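Local coordinates for protein transcriptional regulator, SorC family (Enterococcus faecalis, PDB 2O0M) that probably regulates transcription as a SorC-family DNA-binding protein whose other domain is likely to bind a sugar-type effector, at residues R109-G115 with W328-A334; H241-R245 with T311-I316; F273-F277 with L292-L297. All blocks are in the same frame, centred on the assembly; numbering follows the deposited sequence.

Interaction 1 (R109-G115 with W328-A334)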
loop_
_atom_site.group_PDB
_atom_site.type_symbol
_atom_site.label_atom_id
_atom_site.label_comp_id
_atom_site.label_asym_id
_atom_site.label_seq_id
_atom_site.Cartn_x
_atom_site.Cartn_y
_atom_site.Cartn_z
ATOM N N ARG A 109 7.241 -13.262 6.170
ATOM C CA ARG A 109 7.429 -12.695 7.470
ATOM C C ARG A 109 6.202 -11.920 7.857
ATOM O O ARG A 109 5.609 -11.239 7.044
ATOM C CB ARG A 109 8.648 -11.775 7.432
ATOM C CG ARG A 109 9.097 -11.238 8.759
ATOM C CD ARG A 109 9.637 -12.326 9.652
ATOM N NE ARG A 109 9.134 -12.120 11.004
ATOM C CZ ARG A 109 9.625 -11.227 11.859
ATOM N NH1 ARG A 109 10.655 -10.454 11.527
ATOM N NH2 ARG A 109 9.083 -11.114 13.061
ATOM N N CYS A 110 5.825 -12.039 9.118
ATOM C CA CYS A 110 4.785 -11.207 9.679
ATOM C C CYS A 110 5.356 -10.601 10.952
ATOM O O CYS A 110 5.951 -11.311 11.767
ATOM C CB CYS A 110 3.517 -12.010 9.968
ATOM S SG CYS A 110 2.209 -11.006 10.701
ATOM N N ILE A 111 5.220 -9.286 11.086
ATOM C CA ILE A 111 5.582 -8.575 12.308
ATOM C C ILE A 111 4.286 -8.152 12.980
ATOM O O ILE A 111 3.476 -7.461 12.377
ATOM C CB ILE A 111 6.457 -7.343 12.022
ATOM C CG1 ILE A 111 7.766 -7.789 11.375
ATOM C CG2 ILE A 111 6.747 -6.581 13.320
ATOM C CD1 ILE A 111 8.528 -6.694 10.665
ATOM N N VAL A 112 4.093 -8.583 14.224
ATOM C CA VAL A 112 2.883 -8.271 14.977
ATOM C C VAL A 112 3.234 -7.281 16.093
ATOM O O VAL A 112 3.942 -7.619 17.050
ATOM C CB VAL A 112 2.236 -9.534 15.592
ATOM C CG1 VAL A 112 1.028 -9.158 16.430
ATOM C CG2 VAL A 112 1.837 -10.527 14.510
ATOM N N VAL A 113 2.752 -6.053 15.947
ATOM C CA VAL A 113 3.006 -4.989 16.909
ATOM C C VAL A 113 2.010 -5.086 18.061
ATOM O O VAL A 113 0.833 -5.396 17.854
ATOM C CB VAL A 113 2.905 -3.606 16.219
ATOM C CG1 VAL A 113 3.016 -2.462 17.228
ATOM C CG2 VAL A 113 3.983 -3.489 15.141
ATOM N N ALA A 114 2.491 -4.799 19.272
ATOM C CA ALA A 114 1.649 -4.867 20.449
ATOM C C ALA A 114 0.500 -3.889 20.305
ATOM O O ALA A 114 0.700 -2.748 19.898
ATOM C CB ALA A 114 2.452 -4.555 21.718
ATOM N N GLY A 115 -0.700 -4.349 20.647
ATOM C CA GLY A 115 -1.846 -3.472 20.776
ATOM C C GLY A 115 -2.850 -3.562 19.647
ATOM O O GLY A 115 -2.856 -4.515 18.864
ATOM N N TRP A 328 6.037 -9.152 3.249
ATOM C CA TRP A 328 6.146 -8.972 4.695
ATOM C C TRP A 328 4.855 -8.283 5.123
ATOM O O TRP A 328 4.489 -7.250 4.557
ATOM C CB TRP A 328 7.324 -8.065 5.058
ATOM C CG TRP A 328 8.681 -8.671 4.930
ATOM C CD1 TRP A 328 9.196 -9.308 3.843
ATOM C CD2 TRP A 328 9.728 -8.634 5.907
ATOM N NE1 TRP A 328 10.494 -9.708 4.098
ATOM C CE2 TRP A 328 10.838 -9.304 5.358
ATOM C CE3 TRP A 328 9.824 -8.121 7.202
ATOM C CZ2 TRP A 328 12.030 -9.461 6.051
ATOM C CZ3 TRP A 328 11.022 -8.281 7.892
ATOM C CH2 TRP A 328 12.100 -8.946 7.313
ATOM N N LEU A 329 4.168 -8.840 6.117
ATOM C CA LEU A 329 2.953 -8.219 6.643
ATOM C C LEU A 329 3.265 -7.593 7.995
ATOM O O LEU A 329 3.639 -8.298 8.933
ATOM C CB LEU A 329 1.822 -9.236 6.787
ATOM C CG LEU A 329 0.543 -8.735 7.476
ATOM C CD1 LEU A 329 -0.109 -7.602 6.695
ATOM C CD2 LEU A 329 -0.441 -9.870 7.679
ATOM N N ILE A 330 3.127 -6.274 8.077
ATOM C CA ILE A 330 3.217 -5.551 9.351
ATOM C C ILE A 330 1.791 -5.332 9.830
ATOM O O ILE A 330 0.978 -4.724 9.135
ATOM C CB ILE A 330 3.916 -4.192 9.216
ATOM C CG1 ILE A 330 5.335 -4.399 8.677
ATOM C CG2 ILE A 330 3.912 -3.465 10.567
ATOM C CD1 ILE A 330 6.071 -3.143 8.329
ATOM N N THR A 331 1.488 -5.836 11.016
ATOM C CA THR A 331 0.135 -5.786 11.532
ATOM C C THR A 331 0.180 -5.646 13.054
ATOM O O THR A 331 1.246 -5.428 13.643
ATOM C CB THR A 331 -0.646 -7.048 11.079
ATOM O OG1 THR A 331 -2.049 -6.893 11.339
ATOM C CG2 THR A 331 -0.104 -8.329 11.718
ATOM N N ASP A 332 -0.970 -5.763 13.686
ATOM C CA ASP A 332 -1.006 -5.672 15.146
ATOM C C ASP A 332 -1.695 -6.867 15.779
ATOM O O ASP A 332 -2.233 -7.730 15.090
ATOM C CB ASP A 332 -1.582 -4.334 15.620
ATOM C CG ASP A 332 -2.985 -4.059 15.114
ATOM O OD1 ASP A 332 -3.692 -5.001 14.713
ATOM O OD2 ASP A 332 -3.384 -2.874 15.138
ATOM N N GLU A 333 -1.619 -6.923 17.105
ATOM C CA GLU A 333 -2.196 -8.019 17.862
ATOM C C GLU A 333 -3.691 -8.118 17.627
ATOM O O GLU A 333 -4.238 -9.211 17.555
ATOM C CB GLU A 333 -1.945 -7.840 19.365
ATOM C CG GLU A 333 -0.527 -8.133 19.819
ATOM C CD GLU A 333 -0.392 -8.130 21.347
ATOM O OE1 GLU A 333 -0.629 -7.071 21.968
ATOM O OE2 GLU A 333 -0.052 -9.187 21.929
ATOM N N ALA A 334 -4.361 -6.979 17.526
ATOM C CA ALA A 334 -5.810 -6.998 17.386
ATOM C C ALA A 334 -6.220 -7.688 16.085
ATOM O O ALA A 334 -7.133 -8.514 16.068
ATOM C CB ALA A 334 -6.368 -5.613 17.471
#

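Interaction 2 (H241-R245 with T311-I316). With PO4 (phosphate ion), chain B.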
loop_
_atom_site.group_PDB
_atom_site.type_symbol
_atom_site.label_atom_id
_atom_site.label_comp_id
_atom_site.label_asym_id
_atom_site.label_seq_id
_atom_site.Cartn_x
_atom_site.Cartn_y
_atom_site.Cartn_z
ATOM N N HIS A 241 2.268 -0.778 0.932
ATOM C CA HIS A 241 0.856 -0.472 0.820
ATOM C C HIS A 241 0.098 -0.913 2.055
ATOM O O HIS A 241 0.594 -1.727 2.828
ATOM C CB HIS A 241 0.293 -1.162 -0.421
ATOM C CG HIS A 241 0.218 -2.656 -0.310
ATOM N ND1 HIS A 241 1.317 -3.480 -0.411
ATOM C CD2 HIS A 241 -0.845 -3.471 -0.123
ATOM C CE1 HIS A 241 0.936 -4.738 -0.275
ATOM N NE2 HIS A 241 -0.377 -4.761 -0.126
ATOM N N SER A 242 -1.107 -0.375 2.229
ATOM C CA SER A 242 -2.054 -0.939 3.180
ATOM C C SER A 242 -3.079 -1.779 2.421
ATOM O O SER A 242 -2.965 -2.021 1.205
ATOM C CB SER A 242 -2.700 0.146 4.063
ATOM O OG SER A 242 -3.400 -0.421 5.159
ATOM N N ILE A 243 -4.053 -2.272 3.168
ATOM C CA ILE A 243 -5.173 -3.035 2.647
ATOM C C ILE A 243 -6.409 -2.330 3.146
ATOM O O ILE A 243 -6.562 -2.105 4.353
ATOM C CB ILE A 243 -5.131 -4.492 3.148
ATOM C CG1 ILE A 243 -3.838 -5.180 2.679
ATOM C CG2 ILE A 243 -6.344 -5.278 2.664
ATOM C CD1 ILE A 243 -3.494 -6.413 3.490
ATOM N N GLY A 244 -7.295 -1.979 2.225
ATOM C CA GLY A 244 -8.497 -1.234 2.576
ATOM C C GLY A 244 -9.700 -2.131 2.762
ATOM O O GLY A 244 -9.767 -3.228 2.202
ATOM N N ARG A 245 -10.641 -1.655 3.570
ATOM C CA ARG A 245 -11.958 -2.255 3.684
ATOM C C ARG A 245 -12.752 -1.735 2.475
ATOM O O ARG A 245 -12.913 -0.520 2.297
ATOM C CB ARG A 245 -12.578 -1.885 5.042
ATOM C CG ARG A 245 -11.772 -2.457 6.218
ATOM C CD ARG A 245 -12.194 -1.964 7.598
ATOM N NE ARG A 245 -13.553 -2.387 7.906
ATOM C CZ ARG A 245 -14.631 -1.606 7.854
ATOM N NH1 ARG A 245 -14.527 -0.327 7.517
ATOM N NH2 ARG A 245 -15.823 -2.102 8.133
ATOM N N THR A 311 -10.773 -4.487 12.971
ATOM C CA THR A 311 -11.716 -4.095 11.923
ATOM C C THR A 311 -11.244 -4.498 10.522
ATOM O O THR A 311 -12.053 -4.590 9.604
ATOM C CB THR A 311 -11.973 -2.567 11.919
ATOM O OG1 THR A 311 -10.740 -1.855 11.709
ATOM C CG2 THR A 311 -12.628 -2.117 13.231
ATOM N N LYS A 312 -9.943 -4.730 10.374
ATOM C CA LYS A 312 -9.351 -5.073 9.075
ATOM C C LYS A 312 -9.082 -6.566 8.882
ATOM O O LYS A 312 -8.593 -6.977 7.823
ATOM C CB LYS A 312 -8.059 -4.272 8.851
ATOM C CG LYS A 312 -8.313 -2.842 8.377
ATOM C CD LYS A 312 -7.088 -2.241 7.687
ATOM C CE LYS A 312 -7.346 -0.809 7.254
ATOM N NZ LYS A 312 -6.217 -0.270 6.457
ATOM N N ALA A 313 -9.428 -7.387 9.869
ATOM C CA ALA A 313 -9.142 -8.819 9.787
ATOM C C ALA A 313 -9.708 -9.453 8.509
ATOM O O ALA A 313 -9.032 -10.221 7.836
ATOM C CB ALA A 313 -9.676 -9.536 11.011
ATOM N N LYS A 314 -10.954 -9.140 8.183
ATOM C CA LYS A 314 -11.588 -9.713 6.995
ATOM C C LYS A 314 -10.909 -9.247 5.709
ATOM O O LYS A 314 -10.638 -10.048 4.812
ATOM C CB LYS A 314 -13.073 -9.364 6.959
ATOM C CG LYS A 314 -13.899 -10.071 8.020
ATOM C CD LYS A 314 -15.308 -9.527 8.063
ATOM C CE LYS A 314 -16.286 -10.506 8.693
ATOM N NZ LYS A 314 -15.815 -11.066 9.987
ATOM N N ALA A 315 -10.611 -7.952 5.636
ATOM C CA ALA A 315 -9.962 -7.391 4.443
ATOM C C ALA A 315 -8.565 -7.983 4.267
ATOM O O ALA A 315 -8.151 -8.314 3.152
ATOM C CB ALA A 315 -9.880 -5.886 4.546
ATOM N N ILE A 316 -7.828 -8.087 5.368
ATOM C CA ILE A 316 -6.483 -8.676 5.347
ATOM C C ILE A 316 -6.528 -10.114 4.814
ATOM O O ILE A 316 -5.776 -10.479 3.911
ATOM C CB ILE A 316 -5.822 -8.634 6.743
ATOM C CG1 ILE A 316 -5.501 -7.184 7.125
ATOM C CG2 ILE A 316 -4.548 -9.467 6.768
ATOM C CD1 ILE A 316 -5.236 -6.993 8.624
HETATM P P PO4 B . -6.811 3.021 5.161
HETATM O O1 PO4 B . -7.621 1.801 5.407
HETATM O O2 PO4 B . -5.475 2.960 5.803
HETATM O O3 PO4 B . -6.744 3.289 3.691
HETATM O O4 PO4 B . -7.553 4.202 5.708
#

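Interaction 3 (F273-F277 with L292-L297)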
loop_
_atom_site.group_PDB
_atom_site.type_symbol
_atom_site.label_atom_id
_atom_site.label_comp_id
_atom_site.label_asym_id
_atom_site.label_seq_id
_atom_site.Cartn_x
_atom_site.Cartn_y
_atom_site.Cartn_z
ATOM N N PHE A 273 -4.355 -1.376 -4.249
ATOM C CA PHE A 273 -3.849 -0.908 -5.562
ATOM C C PHE A 273 -4.952 -0.619 -6.589
ATOM O O PHE A 273 -4.687 -0.590 -7.799
ATOM C CB PHE A 273 -2.860 -1.898 -6.177
ATOM C CG PHE A 273 -1.775 -2.350 -5.262
ATOM C CD1 PHE A 273 -0.697 -1.536 -4.981
ATOM C CD2 PHE A 273 -1.799 -3.624 -4.729
ATOM C CE1 PHE A 273 0.324 -1.988 -4.134
ATOM C CE2 PHE A 273 -0.787 -4.063 -3.889
ATOM C CZ PHE A 273 0.255 -3.249 -3.600
ATOM N N GLY A 274 -6.179 -0.392 -6.129
ATOM C CA GLY A 274 -7.295 -0.162 -7.041
ATOM C C GLY A 274 -7.927 -1.430 -7.574
ATOM O O GLY A 274 -8.661 -1.388 -8.589
ATOM N N TYR A 275 -7.627 -2.550 -6.917
ATOM C CA TYR A 275 -8.320 -3.821 -7.144
ATOM C C TYR A 275 -9.187 -4.132 -5.945
ATOM O O TYR A 275 -8.791 -3.861 -4.809
ATOM C CB TYR A 275 -7.331 -4.974 -7.341
ATOM C CG TYR A 275 -6.365 -4.765 -8.493
ATOM C CD1 TYR A 275 -6.617 -5.288 -9.753
ATOM C CD2 TYR A 275 -5.203 -4.024 -8.317
ATOM C CE1 TYR A 275 -5.733 -5.088 -10.803
ATOM C CE2 TYR A 275 -4.317 -3.812 -9.353
ATOM C CZ TYR A 275 -4.570 -4.350 -10.594
ATOM O OH TYR A 275 -3.665 -4.132 -11.614
ATOM N N PHE A 276 -10.362 -4.714 -6.197
ATOM C CA PHE A 276 -11.273 -5.112 -5.125
ATOM C C PHE A 276 -11.424 -6.624 -5.081
ATOM O O PHE A 276 -11.584 -7.249 -6.117
ATOM C CB PHE A 276 -12.630 -4.435 -5.314
ATOM C CG PHE A 276 -12.569 -2.954 -5.124
ATOM C CD1 PHE A 276 -12.870 -2.397 -3.891
ATOM C CD2 PHE A 276 -12.125 -2.122 -6.146
ATOM C CE1 PHE A 276 -12.779 -1.046 -3.689
ATOM C CE2 PHE A 276 -12.016 -0.752 -5.946
ATOM C CZ PHE A 276 -12.344 -0.215 -4.724
ATOM N N PHE A 277 -11.372 -7.186 -3.875
ATOM C CA PHE A 277 -11.326 -8.641 -3.677
ATOM C C PHE A 277 -12.496 -9.126 -2.820
ATOM O O PHE A 277 -12.818 -8.520 -1.806
ATOM C CB PHE A 277 -10.024 -9.043 -2.981
ATOM C CG PHE A 277 -8.784 -8.545 -3.673
ATOM C CD1 PHE A 277 -8.066 -9.373 -4.538
ATOM C CD2 PHE A 277 -8.320 -7.250 -3.453
ATOM C CE1 PHE A 277 -6.923 -8.915 -5.165
ATOM C CE2 PHE A 277 -7.183 -6.789 -4.087
ATOM C CZ PHE A 277 -6.483 -7.624 -4.955
ATOM N N LEU A 292 1.212 0.698 -11.370
ATOM C CA LEU A 292 1.545 -0.706 -11.130
ATOM C C LEU A 292 0.458 -1.695 -11.526
ATOM O O LEU A 292 -0.709 -1.495 -11.217
ATOM C CB LEU A 292 1.852 -0.904 -9.638
ATOM C CG LEU A 292 2.019 -2.361 -9.209
ATOM C CD1 LEU A 292 3.469 -2.812 -9.377
ATOM C CD2 LEU A 292 1.543 -2.579 -7.787
ATOM N N GLN A 293 0.858 -2.781 -12.188
ATOM C CA GLN A 293 -0.020 -3.934 -12.394
ATOM C C GLN A 293 0.097 -4.947 -11.255
ATOM O O GLN A 293 1.198 -5.286 -10.837
ATOM C CB GLN A 293 0.348 -4.657 -13.680
ATOM C CG GLN A 293 0.242 -3.828 -14.914
ATOM C CD GLN A 293 0.551 -4.633 -16.170
ATOM O OE1 GLN A 293 -0.079 -5.660 -16.430
ATOM N NE2 GLN A 293 1.520 -4.169 -16.951
ATOM N N LEU A 294 -1.034 -5.456 -10.782
ATOM C CA LEU A 294 -1.040 -6.458 -9.720
ATOM C C LEU A 294 -0.121 -7.633 -10.069
ATOM O O LEU A 294 0.663 -8.086 -9.230
ATOM C CB LEU A 294 -2.465 -6.962 -9.479
ATOM C CG LEU A 294 -2.737 -7.870 -8.277
ATOM C CD1 LEU A 294 -2.445 -7.150 -6.985
ATOM C CD2 LEU A 294 -4.180 -8.329 -8.306
ATOM N N LYS A 295 -0.206 -8.106 -11.312
ATOM C CA LYS A 295 0.587 -9.267 -11.746
ATOM C C LYS A 295 2.094 -9.050 -11.573
ATOM O O LYS A 295 2.853 -10.006 -11.382
ATOM C CB LYS A 295 0.281 -9.647 -13.207
ATOM C CG LYS A 295 1.016 -8.829 -14.259
ATOM C CD LYS A 295 0.767 -9.379 -15.659
ATOM C CE LYS A 295 1.532 -8.603 -16.714
ATOM N NZ LYS A 295 0.919 -8.821 -18.060
ATOM N N ASN A 296 2.531 -7.802 -11.657
ATOM C CA ASN A 296 3.958 -7.501 -11.597
ATOM C C ASN A 296 4.497 -7.400 -10.176
ATOM O O ASN A 296 5.708 -7.348 -9.985
ATOM C CB ASN A 296 4.271 -6.230 -12.375
ATOM C CG ASN A 296 4.093 -6.403 -13.886
ATOM O OD1 ASN A 296 4.215 -7.505 -14.430
ATOM N ND2 ASN A 296 3.808 -5.305 -14.562
ATOM N N LEU A 297 3.613 -7.380 -9.180
ATOM C CA LEU A 297 4.079 -7.403 -7.787
ATOM C C LEU A 297 4.932 -8.624 -7.504
ATOM O O LEU A 297 5.873 -8.539 -6.724
ATOM C CB LEU A 297 2.916 -7.410 -6.799
ATOM C CG LEU A 297 2.212 -6.112 -6.473
ATOM C CD1 LEU A 297 1.211 -6.403 -5.367
ATOM C CD2 LEU A 297 3.208 -5.045 -6.026
#

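Interaction 1 (R109-G115 with W328-A334)
The side chain of Arg-109 lies over the indole of Trp-328. Its CG sits 3.7 Å from the centroid of the Trp-328 six-membered ring, 19° off the ring normal, a CH-pi contact over the face. CB lies over the centre of the same indole face. CG of Arg-109 is placed anti to its backbone nitrogen (chi1 -172°), and the chain then bends at chi2 and chi3. The guanidinium and indole planes stand 59° apart, and Ile-111 CG1 lies over one guanidinium face. NH2 of Arg-109 forms a salt bridge with Glu-98. Ile-111, on the same face of the sheet, puts CD1 in the indole plane at its edge, 4.0 Å from CE3 of Trp-328.

On the other face, Cys-110, Leu-329, Val-112 and Thr-331 come together. SG of Cys-110 packs 3.7 Å from CG2 of Thr-331. Val-112 and Thr-331 lie side by side and point the same way.

The backbones pair as parallel strands through four bonds: Leu-329 N to Arg-109 O, Ile-111 N to Leu-329 O, Thr-331 N to Ile-111 O, and Val-113 N to Thr-331 O, the last 2.8 Å long. Beyond the strands, Glu-333 N donates to Val-113 O. The Glu-333 carboxylate turns back to Gly-115: OE1 accepts from Gly-115 N at 3.0 Å, through the anti lone pair. Ala-334 N donates to Gly-115 O. Asp-332 is the N-cap of helix 333-339: OD1 accepts from the backbone N of Ala-335 and Gly-309, and OD2 bonds to Ser-117 OG. Helix 122-138 packs on the Ile-111, Trp-328 and Ile-330 face; helix 96-105 packs on the Cys-110 and Leu-329 side, and its Glu-98 reaches round the edge. The parallel pairing is typical of a Rossmann-like alpha/beta sheet, here in a putative sugar-binding domain.

Interaction 2 (H241-R245 with T311-I316)
The amino group of Lys-312 joins a backbone carbonyl to a bound phosphate ion. NZ donates to Ile-243 O at 2.8 Å, and the donor is tilted 34° from the carbonyl plane. It also donates to O1 of the phosphate at 2.7 Å, with a longer, weak bond to O2. The site lies where strand 238-245 of the Rossmann-like sheet ends beside the start of helix 313-320. Thr-153 OG1 and Arg-252 NH1 bind the same ion. The phosphate probably came from the crystallisation liquor. Its place at a strand end is consistent with an effector pocket that accepts an anionic group, as expected if sugar phosphates are the ligands.

The Lys-312 chain runs extended beyond CG, and this brings NZ to the carbonyl oxygen of Ile-243. On the way CE comes 3.3 Å from Ile-243 O. Ser-242 OG is also near NZ, and it is hydrogen-bonded to Ile-306 O on the neighbouring strand.

Ile-243 meets the helix with two branches. CG2 packs on the CB and carbonyl of Ala-315, while CD1 reaches CG1 of Ile-316 at 4.2 Å. Ala-315 CB also lies against the carbonyl oxygen of Gly-244. These contacts bring the first turn of helix 313-320 against the end of strand 238-245.

The aliphatic part of Arg-245 crosses that of Lys-312. A bend at chi3 (64°) turns the guanidinium to the loop before the helix. There Thr-311 O meets its edge near the plane, and Arg-245 NE makes a weak hydrogen bond to that oxygen at 3.2 Å, with an N-H...O angle of 123°.

Interaction 3 (F273-F277 with L292-L297)
The hydroxyl oxygen of Tyr-275 accepts a hydrogen bond from the backbone N of Leu-294. The N to OH distance is 3.1 Å and the N-H...O angle is 166°, so the bond is nearly straight. Leu-292 O is held by Arg-177 NE. Leu-294 lies over the Tyr-275 ring. Its CB is 3.9 Å from the ring centroid and 25° off the normal, a CH-pi contact displaced toward the rim. With chi1 at -171° the Leu-294 branch swings away from its own amide, and CD2 reaches the edge of the Phe-277 ring, 4.1 Å from CZ.

Strands 270-272 and 275-277 form a beta-hairpin with a two-residue turn at Phe-273 and Gly-274, both with positive phi, consistent with type I'. The contact joins this hairpin, an antiparallel addition to the Rossmann-like sheet, to the irregular loop between strands 283-286 and 302-306. Phe-273 is met by three leucines. Leu-292 CD2 stands over one face of the ring, 3.7 Å from CD1 of Phe-273. Leu-297 and Phe-273 point at each other; Leu-297 CD1 lies oblique to the ring, 3.4 Å from CE2 of Phe-273. Leu-294 CD1 touches the CD2 side, also obliquely. Tyr-319 of helix 313-320 packs against both Phe-273 and Leu-297.

In the fold
Following the chain from the N terminus, strand 109-113 pairs with strand 328-332, more than 200 residues later, so interaction 1 closes the longest loop. Interaction 2 is nested inside it and joins the end of strand 238-245 to the start of helix 313-320. Interaction 3 is nested inside interaction 2, and links 273-277 to the loop 292-297. No loops cross. Helix 313-320 leads on to strand 328-332, and Ile-316 of interaction 2 touches Leu-329 and Thr-331 of interaction 1. His-241 packs on Phe-273, joining interactions 2 and 3. Interactions 1 and 3 do not touch, but all three reach one sheet.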